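Local coordinates for protein ribonucleoside triphosphate reductase (Lactobacillus leichmannii, PDB 1L1L) that reduces ribonucleoside triphosphates to their 2'-deoxy forms as a B12-dependent, class II ribonucleotide reductase, an allosterically regulated monomer, at residues Q478-L481 / L482-G486; I628-Q631 / F632-A636; E696-E699 / K700-E704. All blocks are in the same frame, centred on the assembly; numbering follows the deposited sequence.

Contact 1 of 3, residues Q478-L481 / L482-G486; sequences QDWL and LTRLG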
ATOM      1  N   GLN A 478     -19.357  -5.665   0.901  1.00 29.66           N
ATOM      2  CA  GLN A 478     -20.401  -6.422   0.246  1.00 30.19           C
ATOM      3  C   GLN A 478     -21.071  -7.365   1.248  1.00 31.16           C
ATOM      4  O   GLN A 478     -22.296  -7.523   1.216  1.00 31.20           O
ATOM      5  CB  GLN A 478     -19.852  -7.202  -0.951  1.00 29.96           C
ATOM      6  CG  GLN A 478     -19.379  -6.326  -2.115  1.00 27.55           C
ATOM      7  CD  GLN A 478     -20.378  -5.242  -2.514  1.00 28.97           C
ATOM      8  OE1 GLN A 478     -21.573  -5.496  -2.644  1.00 28.88           O
ATOM      9  NE2 GLN A 478     -19.881  -4.024  -2.722  1.00 26.87           N
ATOM     10  N   ASP A 479     -20.285  -7.979   2.138  1.00 32.07           N
ATOM     11  CA  ASP A 479     -20.853  -8.892   3.141  1.00 33.56           C
ATOM     12  C   ASP A 479     -21.823  -8.128   4.040  1.00 34.57           C
ATOM     13  O   ASP A 479     -22.935  -8.584   4.323  1.00 34.88           O
ATOM     14  CB  ASP A 479     -19.777  -9.490   4.058  1.00 33.92           C
ATOM     15  CG  ASP A 479     -18.765 -10.344   3.326  1.00 34.62           C
ATOM     16  OD1 ASP A 479     -19.092 -10.942   2.276  1.00 34.82           O
ATOM     17  OD2 ASP A 479     -17.629 -10.430   3.840  1.00 36.43           O
ATOM     18  N   TRP A 480     -21.370  -6.968   4.500  1.00 34.72           N
ATOM     19  CA  TRP A 480     -22.154  -6.125   5.391  1.00 36.29           C
ATOM     20  C   TRP A 480     -23.486  -5.685   4.794  1.00 36.59           C
ATOM     21  O   TRP A 480     -24.508  -5.713   5.481  1.00 37.21           O
ATOM     22  CB  TRP A 480     -21.336  -4.898   5.789  1.00 36.74           C
ATOM     23  CG  TRP A 480     -22.021  -3.986   6.762  1.00 38.82           C
ATOM     24  CD1 TRP A 480     -22.568  -4.334   7.968  1.00 38.23           C
ATOM     25  CD2 TRP A 480     -22.164  -2.561   6.653  1.00 39.03           C
ATOM     26  NE1 TRP A 480     -23.035  -3.215   8.616  1.00 38.91           N
ATOM     27  CE2 TRP A 480     -22.800  -2.114   7.834  1.00 39.87           C
ATOM     28  CE3 TRP A 480     -21.815  -1.619   5.675  1.00 39.92           C
ATOM     29  CZ2 TRP A 480     -23.093  -0.762   8.064  1.00 39.78           C
ATOM     30  CZ3 TRP A 480     -22.107  -0.274   5.905  1.00 39.94           C
ATOM     31  CH2 TRP A 480     -22.741   0.139   7.093  1.00 40.32           C
ATOM     32  N   LEU A 481     -23.473  -5.283   3.523  1.00 36.57           N
ATOM     33  CA  LEU A 481     -24.688  -4.826   2.850  1.00 36.73           C
ATOM     34  C   LEU A 481     -25.647  -5.949   2.449  1.00 37.05           C
ATOM     35  O   LEU A 481     -26.855  -5.834   2.639  1.00 36.45           O
ATOM     36  CB  LEU A 481     -24.331  -4.005   1.605  1.00 37.20           C
ATOM     37  CG  LEU A 481     -23.491  -2.740   1.819  1.00 37.47           C
ATOM     38  CD1 LEU A 481     -23.221  -2.076   0.471  1.00 38.28           C
ATOM     39  CD2 LEU A 481     -24.211  -1.785   2.749  1.00 37.45           C
ATOM     40  N   LEU A 482     -25.114  -7.031   1.892  1.00 37.21           N
ATOM     41  CA  LEU A 482     -25.952  -8.145   1.460  1.00 38.63           C
ATOM     42  C   LEU A 482     -26.720  -8.722   2.642  1.00 39.25           C
ATOM     43  O   LEU A 482     -27.911  -9.033   2.547  1.00 39.61           O
ATOM     44  CB  LEU A 482     -25.096  -9.239   0.818  1.00 37.91           C
ATOM     45  CG  LEU A 482     -25.838 -10.476   0.292  1.00 37.42           C
ATOM     46  CD1 LEU A 482     -26.852 -10.062  -0.763  1.00 36.19           C
ATOM     47  CD2 LEU A 482     -24.834 -11.465  -0.295  1.00 37.15           C
ATOM     48  N   THR A 483     -26.021  -8.854   3.759  1.00 39.43           N
ATOM     49  CA  THR A 483     -26.607  -9.397   4.969  1.00 39.87           C
ATOM     50  C   THR A 483     -27.654  -8.436   5.502  1.00 41.17           C
ATOM     51  O   THR A 483     -28.842  -8.756   5.563  1.00 40.00           O
ATOM     52  CB  THR A 483     -25.522  -9.608   6.039  1.00 39.64           C
ATOM     53  OG1 THR A 483     -24.536 -10.513   5.529  1.00 37.33           O
ATOM     54  CG2 THR A 483     -26.119 -10.190   7.323  1.00 39.16           C
ATOM     55  N   ARG A 484     -27.199  -7.239   5.853  1.00 42.14           N
ATOM     56  CA  ARG A 484     -28.061  -6.218   6.421  1.00 43.45           C
ATOM     57  C   ARG A 484     -29.168  -5.663   5.517  1.00 43.03           C
ATOM     58  O   ARG A 484     -30.161  -5.134   6.016  1.00 44.05           O
ATOM     59  CB  ARG A 484     -27.191  -5.081   6.948  1.00 44.86           C
ATOM     60  CG  ARG A 484     -27.777  -4.375   8.142  1.00 47.81           C
ATOM     61  CD  ARG A 484     -26.716  -3.576   8.876  1.00 50.84           C
ATOM     62  NE  ARG A 484     -27.281  -2.825   9.997  1.00 53.22           N
ATOM     63  CZ  ARG A 484     -26.612  -1.913  10.695  1.00 54.66           C
ATOM     64  NH1 ARG A 484     -25.350  -1.639  10.389  1.00 55.24           N
ATOM     65  NH2 ARG A 484     -27.208  -1.261  11.684  1.00 55.63           N
ATOM     66  N   LEU A 485     -29.022  -5.794   4.201  1.00 42.21           N
ATOM     67  CA  LEU A 485     -30.034  -5.275   3.281  1.00 41.19           C
ATOM     68  C   LEU A 485     -30.802  -6.364   2.535  1.00 40.73           C
ATOM     69  O   LEU A 485     -31.948  -6.161   2.120  1.00 40.03           O
ATOM     70  CB  LEU A 485     -29.389  -4.345   2.246  1.00 41.30           C
ATOM     71  CG  LEU A 485     -28.677  -3.065   2.688  1.00 41.55           C
ATOM     72  CD1 LEU A 485     -28.062  -2.395   1.460  1.00 41.05           C
ATOM     73  CD2 LEU A 485     -29.653  -2.125   3.372  1.00 41.13           C
ATOM     74  N   GLY A 486     -30.165  -7.516   2.359  1.00 40.16           N
ATOM     75  CA  GLY A 486     -30.795  -8.602   1.641  1.00 39.07           C
ATOM     76  C   GLY A 486     -30.501  -8.509   0.158  1.00 39.44           C
ATOM     77  O   GLY A 486     -30.769  -9.441  -0.597  1.00 39.86           O
TER
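The backbone carbonyl of Asp479 takes two donors from one threonine: Thr483 OG1 lies 2.8 Å from Asp479 O and Thr483 N lies 3.1 Å from the same oxygen. Both belong to the last turns of the alpha helix 477-485, in which a side-chain hydroxyl doubles the usual i to i+4 bond. The two donors reach the oxygen from opposite faces of the carbonyl plane. Thr483 can do this because its hydroxyl stands beside its own backbone N, anti to the carbonyl carbon (chi1 -59°), which turns OG1 back along the helix. The carboxylate of Asp479 is engaged elsewhere, by His566 NE2 and Ser560 N.

One residue further on, Trp480 and Arg484 lie side by side, pointing the same way. Arg484 NH1 comes to the edge of the indole, near its plane, 3.4 Å from Trp480 CZ2, while the guanidinium is turned 62° against the ring. This is neither a stack nor a hydrogen bond, for Trp480 NE1 and Arg484 NH1 are both donors. Their common partner is Glu430, whose OE1 makes a salt bridge with NH1 and whose OE2 takes a weak bond from NE1, which probably offsets the closeness of the two N-H groups. The indole is further packed by Met517, Val518 and Leu521 of helix 512-536.

On the buried leucine side, Leu481 CB approaches Leu485 CD1 at 4.1 Å. The helix then stops: Gly486 leaves helical geometry with a positive phi of 89°, a value that glycine adopts readily. Its amide nevertheless closes a last turn, with Gly486 N 2.7 Å from Leu482 O.

Contact 2 of 3, residues I628-Q631 / F632-A636; sequences IAEQ and FATQA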
ATOM      1  N   ILE A 628     -20.107  -4.494 -15.499  1.00 31.28           N
ATOM      2  CA  ILE A 628     -19.188  -3.376 -15.351  1.00 30.36           C
ATOM      3  C   ILE A 628     -19.982  -2.140 -14.912  1.00 30.08           C
ATOM      4  O   ILE A 628     -19.535  -1.371 -14.069  1.00 29.92           O
ATOM      5  CB  ILE A 628     -18.426  -3.106 -16.677  1.00 30.18           C
ATOM      6  CG1 ILE A 628     -17.409  -1.980 -16.475  1.00 29.26           C
ATOM      7  CG2 ILE A 628     -19.406  -2.794 -17.802  1.00 30.08           C
ATOM      8  CD1 ILE A 628     -16.565  -1.690 -17.711  1.00 29.66           C
ATOM      9  N   ALA A 629     -21.183  -1.972 -15.457  1.00 29.81           N
ATOM     10  CA  ALA A 629     -22.014  -0.826 -15.095  1.00 29.51           C
ATOM     11  C   ALA A 629     -22.308  -0.800 -13.598  1.00 29.15           C
ATOM     12  O   ALA A 629     -22.277   0.260 -12.964  1.00 28.59           O
ATOM     13  CB  ALA A 629     -23.325  -0.852 -15.879  1.00 30.20           C
ATOM     14  N   GLU A 630     -22.596  -1.964 -13.027  1.00 29.77           N
ATOM     15  CA  GLU A 630     -22.893  -2.021 -11.598  1.00 29.05           C
ATOM     16  C   GLU A 630     -21.672  -1.757 -10.725  1.00 28.53           C
ATOM     17  O   GLU A 630     -21.791  -1.196  -9.642  1.00 29.00           O
ATOM     18  CB  GLU A 630     -23.500  -3.374 -11.214  1.00 30.46           C
ATOM     19  CG  GLU A 630     -24.049  -3.352  -9.797  1.00 31.70           C
ATOM     20  CD  GLU A 630     -24.637  -4.677  -9.366  1.00 33.16           C
ATOM     21  OE1 GLU A 630     -25.095  -5.439 -10.249  1.00 33.74           O
ATOM     22  OE2 GLU A 630     -24.652  -4.942  -8.144  1.00 33.70           O
ATOM     23  N   GLN A 631     -20.495  -2.179 -11.177  1.00 27.33           N
ATOM     24  CA  GLN A 631     -19.286  -1.943 -10.403  1.00 26.83           C
ATOM     25  C   GLN A 631     -19.003  -0.441 -10.331  1.00 26.19           C
ATOM     26  O   GLN A 631     -18.639   0.072  -9.279  1.00 25.80           O
ATOM     27  CB  GLN A 631     -18.099  -2.695 -11.024  1.00 27.49           C
ATOM     28  CG  GLN A 631     -18.225  -4.204 -10.900  1.00 27.69           C
ATOM     29  CD  GLN A 631     -17.028  -4.960 -11.450  1.00 28.12           C
ATOM     30  OE1 GLN A 631     -15.904  -4.815 -10.964  1.00 28.97           O
ATOM     31  NE2 GLN A 631     -17.266  -5.782 -12.460  1.00 28.38           N
ATOM     32  N   PHE A 632     -19.161   0.264 -11.452  1.00 26.05           N
ATOM     33  CA  PHE A 632     -18.959   1.715 -11.464  1.00 25.92           C
ATOM     34  C   PHE A 632     -19.927   2.371 -10.471  1.00 26.69           C
ATOM     35  O   PHE A 632     -19.521   3.188  -9.632  1.00 26.35           O
ATOM     36  CB  PHE A 632     -19.216   2.275 -12.868  1.00 26.63           C
ATOM     37  CG  PHE A 632     -17.976   2.426 -13.699  1.00 27.89           C
ATOM     38  CD1 PHE A 632     -17.239   3.609 -13.663  1.00 28.31           C
ATOM     39  CD2 PHE A 632     -17.558   1.401 -14.538  1.00 27.17           C
ATOM     40  CE1 PHE A 632     -16.100   3.769 -14.465  1.00 29.73           C
ATOM     41  CE2 PHE A 632     -16.424   1.554 -15.341  1.00 28.63           C
ATOM     42  CZ  PHE A 632     -15.697   2.738 -15.305  1.00 27.83           C
ATOM     43  N   ALA A 633     -21.209   2.005 -10.562  1.00 26.57           N
ATOM     44  CA  ALA A 633     -22.225   2.566  -9.669  1.00 26.13           C
ATOM     45  C   ALA A 633     -21.899   2.311  -8.205  1.00 26.45           C
ATOM     46  O   ALA A 633     -22.102   3.181  -7.359  1.00 26.21           O
ATOM     47  CB  ALA A 633     -23.603   1.987  -9.992  1.00 24.86           C
ATOM     48  N   THR A 634     -21.383   1.123  -7.904  1.00 26.86           N
ATOM     49  CA  THR A 634     -21.049   0.795  -6.522  1.00 27.33           C
ATOM     50  C   THR A 634     -19.903   1.667  -6.009  1.00 28.05           C
ATOM     51  O   THR A 634     -19.962   2.180  -4.893  1.00 27.55           O
ATOM     52  CB  THR A 634     -20.678  -0.692  -6.391  1.00 27.80           C
ATOM     53  OG1 THR A 634     -21.767  -1.490  -6.867  1.00 28.48           O
ATOM     54  CG2 THR A 634     -20.384  -1.044  -4.956  1.00 27.87           C
ATOM     55  N   GLN A 635     -18.856   1.836  -6.821  1.00 28.24           N
ATOM     56  CA  GLN A 635     -17.744   2.681  -6.418  1.00 27.81           C
ATOM     57  C   GLN A 635     -18.250   4.113  -6.238  1.00 27.21           C
ATOM     58  O   GLN A 635     -17.877   4.796  -5.289  1.00 26.38           O
ATOM     59  CB  GLN A 635     -16.626   2.651  -7.476  1.00 30.37           C
ATOM     60  CG  GLN A 635     -15.588   3.767  -7.326  1.00 32.53           C
ATOM     61  CD  GLN A 635     -14.519   3.739  -8.427  1.00 34.27           C
ATOM     62  OE1 GLN A 635     -14.829   3.542  -9.600  1.00 36.13           O
ATOM     63  NE2 GLN A 635     -13.267   3.955  -8.049  1.00 34.82           N
ATOM     64  N   ALA A 636     -19.103   4.557  -7.154  1.00 27.53           N
ATOM     65  CA  ALA A 636     -19.655   5.914  -7.107  1.00 28.09           C
ATOM     66  C   ALA A 636     -20.469   6.149  -5.840  1.00 28.26           C
ATOM     67  O   ALA A 636     -20.439   7.239  -5.261  1.00 28.62           O
ATOM     68  CB  ALA A 636     -20.522   6.172  -8.335  1.00 27.57           C
TER
HETATM   69  O   HOH W   1     -24.016  -3.422  -5.996  1.00 43.81           O
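Phe632 sets its ring against the residue one turn earlier, Ile628, at the start of alpha helix 628-641, in a largely buried contact. The two side chains run alongside each other, and Ile628 CG1 comes within 3.8 Å of Phe632 CE2. That carbon is brought there because CG1 points anti to the Ile628 backbone N (chi1 -177°). Ile628 O also lies in the ring plane at the edge, 3.4 Å from Phe632 CD2, and it accepts the backbone bond from Phe632 N. Leu664 and Leu665 of helix 661-667 and Ile651 of strand 650-653 touch the Phe632 side chain, so the aromatic group joins this helix to its neighbours in the fold.

Gln631 turns to strand 650-653 instead. Its extended side chain sends NE2 to the carbonyls of Thr652 and Val626, tying the helix to that strand, while its own carbonyl accepts the backbone bond from Gln635 N, 3.0 Å from Gln631 O with an N-H...O angle of 167°.

Glu630 contributes at both ends. Its backbone oxygen is held by Thr634 N and Thr634 OG1, which come from opposite faces of the carbonyl plane, the hydroxyl lying 2.8 Å from Glu630 O. At the other end Glu630 OE2 makes a salt bridge with Arg488 NE. A water joins the two side chains by donating to both. It sits 2.7 Å from Glu630 OE2 and 3.1 Å from Thr634 OG1, so the threonine hydroxyl accepts from the water while donating to the backbone oxygen.

Contact 3 of 3, residues E696-E699 / K700-E704; sequences ETYE and KRSQE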
ATOM      1  N   GLU A 696     -22.783 -28.637  -1.908  1.00 49.13           N
ATOM      2  CA  GLU A 696     -22.593 -30.027  -1.501  1.00 49.29           C
ATOM      3  C   GLU A 696     -21.128 -30.406  -1.344  1.00 48.40           C
ATOM      4  O   GLU A 696     -20.754 -31.066  -0.371  1.00 48.39           O
ATOM      5  CB  GLU A 696     -23.259 -30.970  -2.509  1.00 51.10           C
ATOM      6  CG  GLU A 696     -24.682 -31.364  -2.131  1.00 53.60           C
ATOM      7  CD  GLU A 696     -24.777 -32.791  -1.601  1.00 55.23           C
ATOM      8  OE1 GLU A 696     -23.832 -33.236  -0.913  1.00 56.20           O
ATOM      9  OE2 GLU A 696     -25.802 -33.465  -1.860  1.00 56.11           O
ATOM     10  N   THR A 697     -20.301 -29.991  -2.301  1.00 46.94           N
ATOM     11  CA  THR A 697     -18.879 -30.303  -2.255  1.00 44.87           C
ATOM     12  C   THR A 697     -18.224 -29.572  -1.099  1.00 43.24           C
ATOM     13  O   THR A 697     -17.364 -30.117  -0.414  1.00 42.59           O
ATOM     14  CB  THR A 697     -18.165 -29.892  -3.550  1.00 44.95           C
ATOM     15  OG1 THR A 697     -18.764 -30.561  -4.664  1.00 45.56           O
ATOM     16  CG2 THR A 697     -16.692 -30.256  -3.476  1.00 44.32           C
ATOM     17  N   TYR A 698     -18.627 -28.324  -0.893  1.00 41.94           N
ATOM     18  CA  TYR A 698     -18.067 -27.540   0.192  1.00 40.84           C
ATOM     19  C   TYR A 698     -18.295 -28.205   1.543  1.00 41.08           C
ATOM     20  O   TYR A 698     -17.374 -28.334   2.341  1.00 40.66           O
ATOM     21  CB  TYR A 698     -18.670 -26.133   0.207  1.00 39.53           C
ATOM     22  CG  TYR A 698     -18.421 -25.411   1.503  1.00 37.72           C
ATOM     23  CD1 TYR A 698     -19.390 -25.387   2.504  1.00 37.57           C
ATOM     24  CD2 TYR A 698     -17.188 -24.812   1.763  1.00 37.17           C
ATOM     25  CE1 TYR A 698     -19.137 -24.784   3.741  1.00 37.35           C
ATOM     26  CE2 TYR A 698     -16.924 -24.211   2.992  1.00 37.11           C
ATOM     27  CZ  TYR A 698     -17.902 -24.202   3.976  1.00 37.06           C
ATOM     28  OH  TYR A 698     -17.636 -23.613   5.194  1.00 37.36           O
ATOM     29  N   GLU A 699     -19.528 -28.629   1.800  1.00 41.49           N
ATOM     30  CA  GLU A 699     -19.846 -29.263   3.068  1.00 42.28           C
ATOM     31  C   GLU A 699     -19.034 -30.540   3.265  1.00 41.99           C
ATOM     32  O   GLU A 699     -18.515 -30.790   4.357  1.00 42.09           O
ATOM     33  CB  GLU A 699     -21.339 -29.563   3.130  1.00 43.09           C
ATOM     34  CG  GLU A 699     -22.177 -28.377   2.700  1.00 44.51           C
ATOM     35  CD  GLU A 699     -23.637 -28.537   3.037  1.00 45.77           C
ATOM     36  OE1 GLU A 699     -24.218 -29.588   2.687  1.00 46.85           O
ATOM     37  OE2 GLU A 699     -24.207 -27.605   3.650  1.00 46.59           O
ATOM     38  N   LYS A 700     -18.915 -31.340   2.209  1.00 41.83           N
ATOM     39  CA  LYS A 700     -18.149 -32.578   2.290  1.00 41.66           C
ATOM     40  C   LYS A 700     -16.691 -32.279   2.646  1.00 40.94           C
ATOM     41  O   LYS A 700     -16.137 -32.846   3.591  1.00 39.91           O
ATOM     42  CB  LYS A 700     -18.205 -33.338   0.961  1.00 42.74           C
ATOM     43  CG  LYS A 700     -19.573 -33.906   0.616  1.00 44.51           C
ATOM     44  CD  LYS A 700     -19.498 -34.834  -0.587  1.00 45.83           C
ATOM     45  CE  LYS A 700     -20.845 -35.474  -0.887  1.00 47.00           C
ATOM     46  NZ  LYS A 700     -20.720 -36.572  -1.892  1.00 48.17           N
ATOM     47  N   ARG A 701     -16.084 -31.374   1.887  1.00 39.48           N
ATOM     48  CA  ARG A 701     -14.695 -30.989   2.104  1.00 38.95           C
ATOM     49  C   ARG A 701     -14.415 -30.386   3.483  1.00 38.68           C
ATOM     50  O   ARG A 701     -13.435 -30.745   4.131  1.00 37.62           O
ATOM     51  CB  ARG A 701     -14.261 -30.017   1.010  1.00 38.73           C
ATOM     52  CG  ARG A 701     -14.195 -30.661  -0.359  1.00 38.00           C
ATOM     53  CD  ARG A 701     -13.139 -31.748  -0.356  1.00 37.99           C
ATOM     54  NE  ARG A 701     -11.821 -31.177  -0.109  1.00 38.18           N
ATOM     55  CZ  ARG A 701     -11.128 -30.495  -1.018  1.00 37.58           C
ATOM     56  NH1 ARG A 701     -11.638 -30.317  -2.231  1.00 37.01           N
ATOM     57  NH2 ARG A 701      -9.934 -29.993  -0.713  1.00 34.89           N
ATOM     58  N   SER A 702     -15.264 -29.472   3.936  1.00 39.01           N
ATOM     59  CA  SER A 702     -15.051 -28.860   5.244  1.00 39.84           C
ATOM     60  C   SER A 702     -15.166 -29.895   6.367  1.00 40.71           C
ATOM     61  O   SER A 702     -14.594 -29.723   7.448  1.00 40.53           O
ATOM     62  CB  SER A 702     -16.049 -27.717   5.465  1.00 39.96           C
ATOM     63  OG  SER A 702     -17.374 -28.125   5.174  1.00 42.33           O
ATOM     64  N   GLN A 703     -15.897 -30.976   6.111  1.00 41.43           N
ATOM     65  CA  GLN A 703     -16.056 -32.020   7.117  1.00 42.53           C
ATOM     66  C   GLN A 703     -14.773 -32.816   7.267  1.00 42.43           C
ATOM     67  O   GLN A 703     -14.566 -33.491   8.269  1.00 42.40           O
ATOM     68  CB  GLN A 703     -17.215 -32.943   6.744  1.00 43.45           C
ATOM     69  CG  GLN A 703     -18.555 -32.254   6.840  1.00 45.91           C
ATOM     70  CD  GLN A 703     -19.691 -33.099   6.315  1.00 47.72           C
ATOM     71  OE1 GLN A 703     -20.848 -32.677   6.336  1.00 49.14           O
ATOM     72  NE2 GLN A 703     -19.371 -34.298   5.839  1.00 48.37           N
ATOM     73  N   GLU A 704     -13.912 -32.732   6.259  1.00 42.64           N
ATOM     74  CA  GLU A 704     -12.638 -33.436   6.286  1.00 42.97           C
ATOM     75  C   GLU A 704     -11.703 -32.734   7.249  1.00 42.46           C
ATOM     76  O   GLU A 704     -10.743 -33.322   7.746  1.00 42.29           O
ATOM     77  CB  GLU A 704     -12.009 -33.450   4.894  1.00 43.63           C
ATOM     78  CG  GLU A 704     -12.618 -34.455   3.938  1.00 44.69           C
ATOM     79  CD  GLU A 704     -12.104 -34.283   2.524  1.00 45.86           C
ATOM     80  OE1 GLU A 704     -10.882 -34.064   2.357  1.00 46.53           O
ATOM     81  OE2 GLU A 704     -12.923 -34.372   1.580  1.00 46.73           O
TER
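Ser702 OG sits over one face of the Tyr698 ring, 4.0 Å above its plane and offset toward the rim, and at the same time turns back to the preceding turn of helix. Tyr698 O is 2.8 Å from Ser702 OG, but Glu699 O, whose position is less certain, is a second possible acceptor, so the single hydroxyl proton is not assigned. The backbone bond of the same pair is well formed: Ser702 N lies 2.9 Å from Tyr698 O, with an N-H...O angle of 168°. What lets OG reach back is its torsion (chi1 50°), which places it between the backbone N and the carbonyl carbon.

Beside this pair, the side chains of Thr697 and Arg701 lie side by side, with Thr697 CG2 4.0 Å from Arg701 CG. Toward solvent, Lys700 passes its CE 3.7 Å from Glu696 OE1; Lys700 NZ stays 4.7 Å from Glu696 OE1, too far for a salt bridge, though the opposite charges probably still attract.

The second shell fixes the inner side. Arg701 NH2 makes a salt bridge with Glu607, and Glu704 OE2 makes one with Arg593. Pro609 and Lys611 of strand 603-611 touch the Tyr698 side chain, and Pro609 also meets Arg701. This is the build of a short surface helix, 695-704, which follows strand 690-692 and packs one face on the same four-stranded antiparallel sheet.

Each contact lies along one helix, contact 1 running just past the end of 477-485, contact 2 in 628-641 and contact 3 in 695-704. Contacts 1 and 2 are buried and touch each other: Gln478 NE2 lies 3.8 Å from Thr634 CG2, and the centres of the two contacts are about 17 Å apart. Contact 3 is a surface contact, its nearest atoms about 13 Å from contact 1 and about 23 Å from contact 2. Contacts 1 and 2 each have a threonine hydroxyl bonded to the carbonyl four residues back. In contact 3 a serine hydroxyl turns back likewise, but its acceptor is not settled, and Arg701 and Glu704 find charged partners in the neighbouring sheet.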